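Side-chain contacts in beta-N-acetylhexosaminidase (PDB 3RCN), which probably hydrolyses terminal non-reducing N-acetyl-D-hexosamine residues of N-acetyl-beta-D-hexosaminides, as a member of glycoside hydrolase family 20: residues 175-179 against 180-184; 189-192 against 193-197; 219-223 against 224-228; 243-246 against 247-251. All blocks are in the same frame, centred on the assembly; numbering follows the deposited sequence.

Contact 1: 175-179 against 180-184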
loop_
_atom_site.group_PDB
_atom_site.type_symbol
_atom_site.label_atom_id
_atom_site.label_comp_id
_atom_site.label_asym_id
_atom_site.label_seq_id
_atom_site.Cartn_x
_atom_site.Cartn_y
_atom_site.Cartn_z
ATOM N N HIS A 175 13.689 12.161 -2.293
ATOM C CA HIS A 175 15.110 12.149 -2.001
ATOM C C HIS A 175 15.540 10.701 -2.230
ATOM O O HIS A 175 15.329 9.829 -1.389
ATOM C CB HIS A 175 15.274 12.590 -0.535
ATOM C CG HIS A 175 16.676 12.543 -0.016
ATOM N ND1 HIS A 175 17.589 13.551 -0.240
ATOM C CD2 HIS A 175 17.306 11.635 0.766
ATOM C CE1 HIS A 175 18.731 13.250 0.351
ATOM N NE2 HIS A 175 18.585 12.094 0.971
ATOM N N LEU A 176 16.222 10.483 -3.352
ATOM C CA LEU A 176 16.397 9.138 -3.899
ATOM C C LEU A 176 17.680 8.420 -3.526
ATOM O O LEU A 176 17.814 7.227 -3.778
ATOM C CB LEU A 176 16.279 9.170 -5.423
ATOM C CG LEU A 176 14.893 9.331 -6.046
ATOM C CD1 LEU A 176 15.023 9.645 -7.529
ATOM C CD2 LEU A 176 14.052 8.059 -5.837
ATOM N N THR A 177 18.625 9.131 -2.930
ATOM C CA THR A 177 19.963 8.576 -2.753
ATOM C C THR A 177 20.616 9.194 -1.534
ATOM O O THR A 177 20.338 10.336 -1.174
ATOM C CB THR A 177 20.890 8.865 -3.972
ATOM O OG1 THR A 177 21.246 10.251 -3.976
ATOM C CG2 THR A 177 20.216 8.521 -5.308
ATOM N N ASP A 178 21.479 8.433 -0.889
ATOM C CA ASP A 178 22.147 8.927 0.290
ATOM C C ASP A 178 23.257 7.959 0.635
ATOM O O ASP A 178 23.601 7.096 -0.175
ATOM C CB ASP A 178 21.169 9.137 1.446
ATOM C CG ASP A 178 21.595 10.265 2.370
ATOM O OD1 ASP A 178 22.595 10.082 3.087
ATOM O OD2 ASP A 178 20.930 11.330 2.390
ATOM N N ASP A 179 23.858 8.156 1.803
ATOM C CA ASP A 179 24.891 7.258 2.299
ATOM C C ASP A 179 24.376 5.845 2.489
ATOM O O ASP A 179 25.107 4.869 2.279
ATOM C CB ASP A 179 25.454 7.788 3.620
ATOM C CG ASP A 179 26.198 9.097 3.445
ATOM O OD1 ASP A 179 25.845 10.084 4.135
ATOM O OD2 ASP A 179 27.129 9.136 2.602
ATOM N N GLN A 180 23.114 5.745 2.893
ATOM C CA GLN A 180 22.553 4.467 3.348
ATOM C C GLN A 180 21.785 3.661 2.301
ATOM O O GLN A 180 21.248 2.619 2.615
ATOM C CB GLN A 180 21.684 4.690 4.582
ATOM C CG GLN A 180 22.445 5.374 5.709
ATOM C CD GLN A 180 22.368 6.895 5.662
ATOM O OE1 GLN A 180 21.892 7.489 4.689
ATOM N NE2 GLN A 180 22.831 7.531 6.725
ATOM N N GLY A 181 21.710 4.174 1.078
ATOM C CA GLY A 181 21.163 3.443 -0.049
ATOM C C GLY A 181 20.947 4.338 -1.264
ATOM O O GLY A 181 20.858 5.554 -1.129
ATOM N N TRP A 182 20.815 3.713 -2.433
ATOM C CA TRP A 182 20.566 4.361 -3.714
ATOM C C TRP A 182 19.337 3.681 -4.358
ATOM O O TRP A 182 19.356 2.479 -4.633
ATOM C CB TRP A 182 21.802 4.213 -4.609
ATOM C CG TRP A 182 21.637 4.807 -5.996
ATOM C CD1 TRP A 182 20.865 4.319 -7.006
ATOM C CD2 TRP A 182 22.274 5.990 -6.512
ATOM N NE1 TRP A 182 20.965 5.129 -8.111
ATOM C CE2 TRP A 182 21.824 6.160 -7.835
ATOM C CE3 TRP A 182 23.177 6.921 -5.979
ATOM C CZ2 TRP A 182 22.240 7.227 -8.638
ATOM C CZ3 TRP A 182 23.593 7.980 -6.776
ATOM C CH2 TRP A 182 23.116 8.130 -8.090
ATOM N N ARG A 183 18.251 4.431 -4.549
ATOM C CA ARG A 183 16.973 3.831 -4.936
ATOM C C ARG A 183 16.640 3.857 -6.420
ATOM O O ARG A 183 15.598 3.354 -6.839
ATOM C CB ARG A 183 15.820 4.479 -4.170
ATOM C CG ARG A 183 15.959 4.462 -2.673
ATOM C CD ARG A 183 16.284 3.096 -2.139
ATOM N NE ARG A 183 16.529 3.157 -0.704
ATOM C CZ ARG A 183 17.198 2.225 -0.035
ATOM N NH1 ARG A 183 17.670 1.175 -0.688
ATOM N NH2 ARG A 183 17.404 2.343 1.274
HETATM N N MSE A 184 17.490 4.450 -7.234
HETATM C CA MSE A 184 17.110 4.593 -8.628
HETATM C C MSE A 184 17.963 3.764 -9.584
HETATM O O MSE A 184 19.184 3.894 -9.635
HETATM C CB MSE A 184 17.098 6.059 -9.039
HETATM C CG MSE A 184 16.569 6.237 -10.440
HETATM SE SE MSE A 184 16.922 8.003 -11.178
HETATM C CE MSE A 184 16.166 7.700 -12.955
HETATM O O HOH W 1 23.858 10.266 6.098
#
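T177 and W182 face each other as a non-hydrogen-bonded antiparallel pair in a tight beta hairpin, formed where strand 171-178 of the catalytic alpha-beta barrel doubles back into 181-182. The apolar part is a CH-pi contact: T177 CG2 stands 3.5 Å from the centroid of the W182 six-membered ring, 16° off the ring normal, a methyl over one face of the indole. W182 CG is anti to the backbone N (chi1 178°), which runs the indole alongside T177, both side chains pointing the same way. Backbone bonds tie the two arms: R183 N donates to L176 O at 2.9 Å, and D178 N reaches G181 O in a bent bond (140°). The indole is also fixed from its own arm, since W182 NE1 donates in the ring plane to a lone pair of M184 O, 2.6 Å away. With an alanine in place of W182, T177 CG2 would probably lose the surface it rests on and M184 O its indole donor.

At the turn, H175 NE2 donates to the anti lone pair of D178 OD2 at 2.8 Å, with OD2 in the imidazole plane, while D178 OD1 accepts from D179 N at 2.6 Å; together they set the carboxylate's rotation. Q180 bends at chi2 and brings its amide beside D178; OE1 accepts from R149 NE and NE2 donates to R276 O. D179 OD2 is taken by Q251 N and N280, its side chain about 7 Å from that of E316, the predicted proton donor. Water 1 accepts from Q180 NE2 at 3.0 Å and lies 2.8 Å from D179 OD1.

Contact 2: 189-192 against 193-197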
loop_
_atom_site.group_PDB
_atom_site.type_symbol
_atom_site.label_atom_id
_atom_site.label_comp_id
_atom_site.label_asym_id
_atom_site.label_seq_id
_atom_site.Cartn_x
_atom_site.Cartn_y
_atom_site.Cartn_z
ATOM N N TYR A 189 24.919 2.043 -15.200
ATOM C CA TYR A 189 25.678 1.733 -13.994
ATOM C C TYR A 189 24.923 0.762 -13.074
ATOM O O TYR A 189 24.494 1.146 -11.981
ATOM C CB TYR A 189 26.003 3.024 -13.241
ATOM C CG TYR A 189 26.862 4.014 -14.016
ATOM C CD1 TYR A 189 28.042 3.610 -14.635
ATOM C CD2 TYR A 189 26.491 5.354 -14.126
ATOM C CE1 TYR A 189 28.828 4.502 -15.334
ATOM C CE2 TYR A 189 27.268 6.251 -14.822
ATOM C CZ TYR A 189 28.441 5.825 -15.425
ATOM O OH TYR A 189 29.226 6.724 -16.116
ATOM N N PRO A 190 24.801 -0.508 -13.497
ATOM C CA PRO A 190 23.944 -1.502 -12.832
ATOM C C PRO A 190 24.250 -1.675 -11.354
ATOM O O PRO A 190 23.342 -2.020 -10.618
ATOM C CB PRO A 190 24.267 -2.808 -13.572
ATOM C CG PRO A 190 24.879 -2.374 -14.876
ATOM C CD PRO A 190 25.608 -1.105 -14.574
ATOM N N LYS A 191 25.490 -1.446 -10.928
ATOM C CA LYS A 191 25.865 -1.680 -9.529
ATOM C C LYS A 191 25.236 -0.674 -8.582
ATOM O O LYS A 191 25.197 -0.901 -7.372
ATOM C CB LYS A 191 27.387 -1.641 -9.335
ATOM C CG LYS A 191 28.172 -2.641 -10.152
ATOM C CD LYS A 191 28.123 -4.011 -9.531
ATOM C CE LYS A 191 29.053 -4.935 -10.282
ATOM N NZ LYS A 191 30.306 -4.217 -10.646
ATOM N N LEU A 192 24.778 0.457 -9.115
ATOM C CA LEU A 192 24.146 1.462 -8.267
ATOM C C LEU A 192 23.034 0.807 -7.468
ATOM O O LEU A 192 22.893 1.040 -6.260
ATOM C CB LEU A 192 23.620 2.644 -9.085
ATOM C CG LEU A 192 24.729 3.659 -9.420
ATOM C CD1 LEU A 192 24.201 4.890 -10.167
ATOM C CD2 LEU A 192 25.494 4.084 -8.157
ATOM N N THR A 193 22.207 0.032 -8.165
ATOM C CA THR A 193 21.195 -0.777 -7.505
ATOM C C THR A 193 21.685 -2.139 -6.980
ATOM O O THR A 193 21.356 -2.514 -5.857
ATOM C CB THR A 193 19.930 -0.896 -8.356
ATOM O OG1 THR A 193 20.270 -1.411 -9.649
ATOM C CG2 THR A 193 19.291 0.487 -8.510
ATOM N N GLU A 194 22.488 -2.861 -7.764
ATOM C CA GLU A 194 22.954 -4.186 -7.338
ATOM C C GLU A 194 23.701 -4.146 -6.007
ATOM O O GLU A 194 23.533 -5.004 -5.150
ATOM C CB GLU A 194 23.840 -4.831 -8.399
ATOM C CG GLU A 194 23.115 -5.270 -9.652
ATOM C CD GLU A 194 24.075 -5.679 -10.767
ATOM O OE1 GLU A 194 25.297 -5.798 -10.501
ATOM O OE2 GLU A 194 23.608 -5.874 -11.914
ATOM N N THR A 195 24.529 -3.134 -5.851
ATOM C CA THR A 195 25.339 -2.942 -4.658
ATOM C C THR A 195 24.710 -1.846 -3.802
ATOM O O THR A 195 24.455 -2.055 -2.626
ATOM C CB THR A 195 26.835 -2.681 -4.997
ATOM O OG1 THR A 195 27.395 -3.866 -5.579
ATOM C CG2 THR A 195 27.634 -2.328 -3.750
ATOM N N GLY A 196 24.565 -0.653 -4.374
ATOM C CA GLY A 196 24.032 0.500 -3.665
ATOM C C GLY A 196 22.603 0.456 -3.135
ATOM O O GLY A 196 22.238 1.277 -2.289
ATOM N N ALA A 197 21.793 -0.494 -3.592
ATOM C CA ALA A 197 20.379 -0.514 -3.197
ATOM C C ALA A 197 20.083 -1.233 -1.885
ATOM O O ALA A 197 18.911 -1.354 -1.504
ATOM C CB ALA A 197 19.512 -1.076 -4.305
HETATM O O HOH W 2 21.274 0.903 -11.288
#
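E194 folds its carboxylate back over P190 and K191 on a single-turn helix, 191-194, in a connection that follows the hairpin strand 181-182 of the catalytic barrel domain. With CG beside its own backbone N (chi1 -70°) and an extended chain beyond, E194 runs back towards the start of the turn, and its two oxygens part between the neighbours: OE2 lies 3.5 Å from P190 CB and OE1 3.5 Å from K191 CD. The K191 chain, bent at chi2 and chi4, and that of E194 cross obliquely, so it is lysine methylene that meets the carboxylate. The charges stay apart, K191 NZ being 5.3 Å from E194 OE1, opposite charges that probably attract only weakly, without a salt bridge.

T193 leaves the helix on another side. Its hydroxyl occupies the place between backbone N and carbonyl carbon, which brings OG1 to 3.3 Å from P190 O in a weak and unsettled bond, and to 3.0 Å from water 2. Its methyl meets F220, and L192 beside it is buried on A253 and A256 of helix 251-256. Y189 stacks on F293.

Under these side chains the backbone closes the turn. E194 N donates to P190 O at 3.1 Å, almost straight at 171° and in the carbonyl plane. At the other end one acceptor serves two donors: T195 N comes to K191 O at 2.8 Å, tilted 31° from the carbonyl plane, while G196 N approaches the same oxygen at 3.1 Å, nearly in line with the C=O bond.

Contact 3: 219-223 against 224-228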
loop_
_atom_site.group_PDB
_atom_site.type_symbol
_atom_site.label_atom_id
_atom_site.label_comp_id
_atom_site.label_asym_id
_atom_site.label_seq_id
_atom_site.Cartn_x
_atom_site.Cartn_y
_atom_site.Cartn_z
ATOM N N GLY A 219 16.000 -2.001 -1.416
ATOM C CA GLY A 219 15.047 -2.103 -2.506
ATOM C C GLY A 219 15.345 -0.947 -3.450
ATOM O O GLY A 219 16.181 -0.095 -3.150
ATOM N N PHE A 220 14.669 -0.900 -4.587
ATOM C CA PHE A 220 14.834 0.226 -5.490
ATOM C C PHE A 220 13.692 0.340 -6.479
ATOM O O PHE A 220 12.953 -0.613 -6.704
ATOM C CB PHE A 220 16.170 0.152 -6.225
ATOM C CG PHE A 220 16.277 -0.997 -7.166
ATOM C CD1 PHE A 220 15.786 -0.897 -8.449
ATOM C CD2 PHE A 220 16.894 -2.175 -6.771
ATOM C CE1 PHE A 220 15.885 -1.962 -9.322
ATOM C CE2 PHE A 220 17.003 -3.238 -7.635
ATOM C CZ PHE A 220 16.500 -3.135 -8.915
ATOM N N TYR A 221 13.554 1.508 -7.081
ATOM C CA TYR A 221 12.590 1.657 -8.150
ATOM C C TYR A 221 13.258 1.406 -9.491
ATOM O O TYR A 221 14.392 1.802 -9.700
ATOM C CB TYR A 221 11.968 3.038 -8.085
ATOM C CG TYR A 221 11.548 3.395 -6.676
ATOM C CD1 TYR A 221 10.433 2.803 -6.089
ATOM C CD2 TYR A 221 12.270 4.307 -5.928
ATOM C CE1 TYR A 221 10.048 3.131 -4.792
ATOM C CE2 TYR A 221 11.898 4.639 -4.636
ATOM C CZ TYR A 221 10.788 4.049 -4.072
ATOM O OH TYR A 221 10.424 4.382 -2.785
ATOM N N THR A 222 12.570 0.703 -10.380
ATOM C CA THR A 222 13.061 0.520 -11.729
ATOM C C THR A 222 12.634 1.761 -12.446
ATOM O O THR A 222 11.914 2.587 -11.882
ATOM C CB THR A 222 12.365 -0.645 -12.440
ATOM O OG1 THR A 222 10.975 -0.336 -12.575
ATOM C CG2 THR A 222 12.541 -1.955 -11.674
ATOM N N GLN A 223 13.021 1.876 -13.709
ATOM C CA GLN A 223 12.720 3.092 -14.444
ATOM C C GLN A 223 11.229 3.129 -14.735
ATOM O O GLN A 223 10.601 4.187 -14.690
ATOM C CB GLN A 223 13.567 3.193 -15.712
ATOM C CG GLN A 223 15.058 3.019 -15.432
ATOM C CD GLN A 223 15.950 3.988 -16.217
ATOM O OE1 GLN A 223 15.653 4.349 -17.361
ATOM N NE2 GLN A 223 17.044 4.411 -15.595
ATOM N N ASP A 224 10.662 1.956 -14.991
ATOM C CA ASP A 224 9.228 1.841 -15.209
ATOM C C ASP A 224 8.425 2.189 -13.961
ATOM O O ASP A 224 7.329 2.741 -14.055
ATOM C CB ASP A 224 8.879 0.450 -15.698
ATOM C CG ASP A 224 9.024 0.317 -17.191
ATOM O OD1 ASP A 224 8.991 1.365 -17.867
ATOM O OD2 ASP A 224 9.156 -0.829 -17.685
ATOM N N ASP A 225 8.982 1.873 -12.794
ATOM C CA ASP A 225 8.347 2.204 -11.527
ATOM C C ASP A 225 8.339 3.716 -11.325
ATOM O O ASP A 225 7.339 4.293 -10.886
ATOM C CB ASP A 225 9.080 1.537 -10.357
ATOM C CG ASP A 225 8.969 0.015 -10.368
ATOM O OD1 ASP A 225 9.913 -0.626 -9.854
ATOM O OD2 ASP A 225 7.955 -0.542 -10.867
ATOM N N LEU A 226 9.463 4.355 -11.639
ATOM C CA LEU A 226 9.563 5.795 -11.493
ATOM C C LEU A 226 8.652 6.493 -12.484
ATOM O O LEU A 226 7.966 7.439 -12.138
ATOM C CB LEU A 226 11.006 6.253 -11.661
ATOM C CG LEU A 226 11.902 5.719 -10.546
ATOM C CD1 LEU A 226 13.367 5.904 -10.881
ATOM C CD2 LEU A 226 11.559 6.399 -9.256
ATOM N N ARG A 227 8.644 6.014 -13.719
ATOM C CA ARG A 227 7.750 6.568 -14.721
ATOM C C ARG A 227 6.334 6.575 -14.160
ATOM O O ARG A 227 5.676 7.611 -14.130
ATOM C CB ARG A 227 7.797 5.741 -16.001
ATOM C CG ARG A 227 9.078 5.857 -16.779
ATOM C CD ARG A 227 8.872 5.479 -18.255
ATOM N NE ARG A 227 10.085 5.692 -19.049
ATOM C CZ ARG A 227 11.066 4.799 -19.172
ATOM N NH1 ARG A 227 10.975 3.621 -18.558
ATOM N NH2 ARG A 227 12.139 5.075 -19.906
ATOM N N GLU A 228 5.883 5.410 -13.703
ATOM C CA GLU A 228 4.563 5.263 -13.109
ATOM C C GLU A 228 4.310 6.296 -12.010
ATOM O O GLU A 228 3.282 6.972 -11.994
ATOM C CB GLU A 228 4.375 3.843 -12.566
ATOM C CG GLU A 228 2.984 3.574 -11.968
ATOM C CD GLU A 228 2.766 2.100 -11.534
ATOM O OE1 GLU A 228 3.746 1.331 -11.440
ATOM O OE2 GLU A 228 1.604 1.705 -11.278
HETATM O O HOH W 3 14.267 2.811 -19.439
#
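T222 and D225 exchange hydrogen bonds at the start of helix 223-235. T222 N donates to D225 OD1 at 3.0 Å, nearly straight at 172°, meeting the oxygen on its anti side but 33° out of the carboxylate plane. In return D225 N donates to T222 OG1 at 3.0 Å; the hydroxyl can accept because chi1 of 64° places it between backbone N and carbonyl carbon, over the helix's first turn. The next helical donors are met by main chain, L226 N on T222 O and R227 N on Q223 O.

Beside this polar pair, L226 CD2 packs 3.6 Å from Y221 CB, the two side chains crossing at about a right angle. R227 reaches back along the helix, where NH1 forms a salt bridge with D224 OD1 at 3.1 Å, its hydrogen bond weak. Water 3, at the edge of the guanidinium and in its plane, links R227 NH2 (3.1 Å) to Q223 OE1 (2.9 Å).

A second shell fixes these groups: Y221 OH is hydrogen-bonded to M152 O, Q223 NE2 binds Q185 O and E300, and D225 OD2 forms a salt bridge with R115 of the second subunit, tying the cap to the dimer interface. The reciprocal bonds make a capping box, and Y221 against L226, bracketing it as residues N' and N4, is the hydrophobic staple that often accompanies one.

Contact 4: 243-246 against 247-251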
loop_
_atom_site.group_PDB
_atom_site.type_symbol
_atom_site.label_atom_id
_atom_site.label_comp_id
_atom_site.label_asym_id
_atom_site.label_seq_id
_atom_site.Cartn_x
_atom_site.Cartn_y
_atom_site.Cartn_z
ATOM N N GLU A 243 15.910 14.066 -6.332
ATOM C CA GLU A 243 17.158 14.577 -5.812
ATOM C C GLU A 243 18.201 13.483 -5.857
ATOM O O GLU A 243 17.981 12.392 -5.330
ATOM C CB GLU A 243 17.000 15.083 -4.380
ATOM C CG GLU A 243 18.290 15.633 -3.784
ATOM C CD GLU A 243 18.149 16.021 -2.322
ATOM O OE1 GLU A 243 17.012 16.011 -1.804
ATOM O OE2 GLU A 243 19.175 16.328 -1.679
ATOM N N ILE A 244 19.321 13.768 -6.517
ATOM C CA ILE A 244 20.520 12.964 -6.347
ATOM C C ILE A 244 21.523 13.825 -5.606
ATOM O O ILE A 244 22.079 14.758 -6.170
ATOM C CB ILE A 244 21.110 12.529 -7.687
ATOM C CG1 ILE A 244 20.175 11.527 -8.385
ATOM C CG2 ILE A 244 22.454 11.891 -7.467
ATOM C CD1 ILE A 244 19.017 12.165 -9.098
ATOM N N ASP A 245 21.769 13.505 -4.346
ATOM C CA ASP A 245 22.527 14.390 -3.482
ATOM C C ASP A 245 24.021 14.230 -3.753
ATOM O O ASP A 245 24.536 13.113 -3.741
ATOM C CB ASP A 245 22.217 14.084 -2.024
ATOM C CG ASP A 245 22.547 15.235 -1.098
ATOM O OD1 ASP A 245 23.404 16.083 -1.464
ATOM O OD2 ASP A 245 21.943 15.280 0.002
ATOM N N VAL A 246 24.690 15.353 -4.030
ATOM C CA VAL A 246 26.131 15.406 -4.278
ATOM C C VAL A 246 26.706 16.711 -3.737
ATOM O O VAL A 246 25.980 17.690 -3.584
ATOM C CB VAL A 246 26.435 15.347 -5.777
ATOM C CG1 VAL A 246 26.056 13.959 -6.350
ATOM C CG2 VAL A 246 25.703 16.470 -6.497
ATOM N N PRO A 247 28.017 16.756 -3.470
ATOM C CA PRO A 247 29.097 15.769 -3.381
ATOM C C PRO A 247 29.074 14.909 -2.121
ATOM O O PRO A 247 29.786 13.903 -2.069
ATOM C CB PRO A 247 30.349 16.634 -3.431
ATOM C CG PRO A 247 29.938 17.862 -2.725
ATOM C CD PRO A 247 28.479 18.080 -3.019
ATOM N N GLY A 248 28.347 15.351 -1.096
ATOM C CA GLY A 248 28.207 14.593 0.139
ATOM C C GLY A 248 27.050 13.599 0.085
ATOM O O GLY A 248 26.405 13.462 -0.959
ATOM N N HIS A 249 26.798 12.904 1.199
ATOM C CA HIS A 249 25.773 11.847 1.266
ATOM C C HIS A 249 25.916 10.844 0.132
ATOM O O HIS A 249 24.942 10.416 -0.439
ATOM C CB HIS A 249 24.364 12.457 1.253
ATOM C CG HIS A 249 24.080 13.301 2.452
ATOM N ND1 HIS A 249 24.434 14.632 2.523
ATOM C CD2 HIS A 249 23.539 12.990 3.653
ATOM C CE1 HIS A 249 24.095 15.112 3.707
ATOM N NE2 HIS A 249 23.553 14.134 4.412
ATOM N N SER A 250 27.140 10.600 -0.287
ATOM C CA SER A 250 27.401 9.727 -1.416
ATOM C C SER A 250 27.888 8.299 -1.188
ATOM O O SER A 250 28.151 7.593 -2.161
ATOM C CB SER A 250 28.252 10.459 -2.439
ATOM O OG SER A 250 27.534 11.597 -2.879
ATOM N N GLN A 251 28.045 7.864 0.060
ATOM C CA GLN A 251 28.650 6.539 0.281
ATOM C C GLN A 251 27.980 5.334 -0.427
ATOM O O GLN A 251 28.621 4.309 -0.637
ATOM C CB GLN A 251 28.826 6.235 1.760
ATOM C CG GLN A 251 29.702 5.029 2.001
ATOM C CD GLN A 251 30.213 4.973 3.417
ATOM O OE1 GLN A 251 30.481 6.010 4.032
ATOM N NE2 GLN A 251 30.351 3.760 3.951
HETATM O O HOH W 4 23.731 10.737 -2.690
HETATM O O HOH W 5 25.796 16.752 -0.255
#
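In the loop that leaves strand 239-243 of the catalytic barrel, D245 and H249 lean together across a bend whose turning point is the cis peptide between V246 and P247. A chi1 of -159° swings the D245 carboxylate away from its own N and towards H249. There OD2 comes to 3.6 Å from H249 ND1, with carboxylate and imidazole planes only 20° apart; this is van der Waals contact and not a hydrogen bond. The polar links across the bend run through water. Water 5 donates to D245 OD1 at 2.8 Å and accepts weakly from G248 N at 3.0 Å, sitting in the plane of the H249 ring at its edge. Water 4 donates both its protons, to D245 O at 2.7 Å and to H249 O at 2.6 Å, and so joins two carbonyls that could not pair directly.

The loop belongs to the active-site end of the TIM barrel: H249 packs against D315 and E316, the predicted proton donor, and its NE2 makes a weak hydrogen bond to a bound glycerol. D245 OD1 also accepts from G314 N, which ties the bend to the segment carrying those residues. Were a leucine to replace D245, G314 N and water 5 would probably lose their acceptor and the H249 ring a flat neighbour beside it.

Behind the bend, V246 is buried on Y294, F347 and L351, and P247 on H344 and V348. S250 OG donates to G248 O at 2.9 Å, from above the carbonyl plane, 64° out of it.

Overall arrangement
Contact 1 is the hub: its centre lies about 8, 10 and 13 Å from the centres of contacts 4, 2 and 3, and it touches all three. Towards contact 4, E243 OE1 meets H175 ND1 at 3.0 Å, and D178 lies against H249, whose side chain is about 3 Å from that of E316, the predicted proton donor. D178 itself is about 5 Å from the bound glycerol. The hairpin also bonds to contact 2 through W182 N and G196 O (2.8 Å) and to contact 3 through R183 O and Y221 N (2.8 Å). Contacts 2 and 3 meet through A197 O and G219 N (3.0 Å) and at F220, but neither touches contact 4.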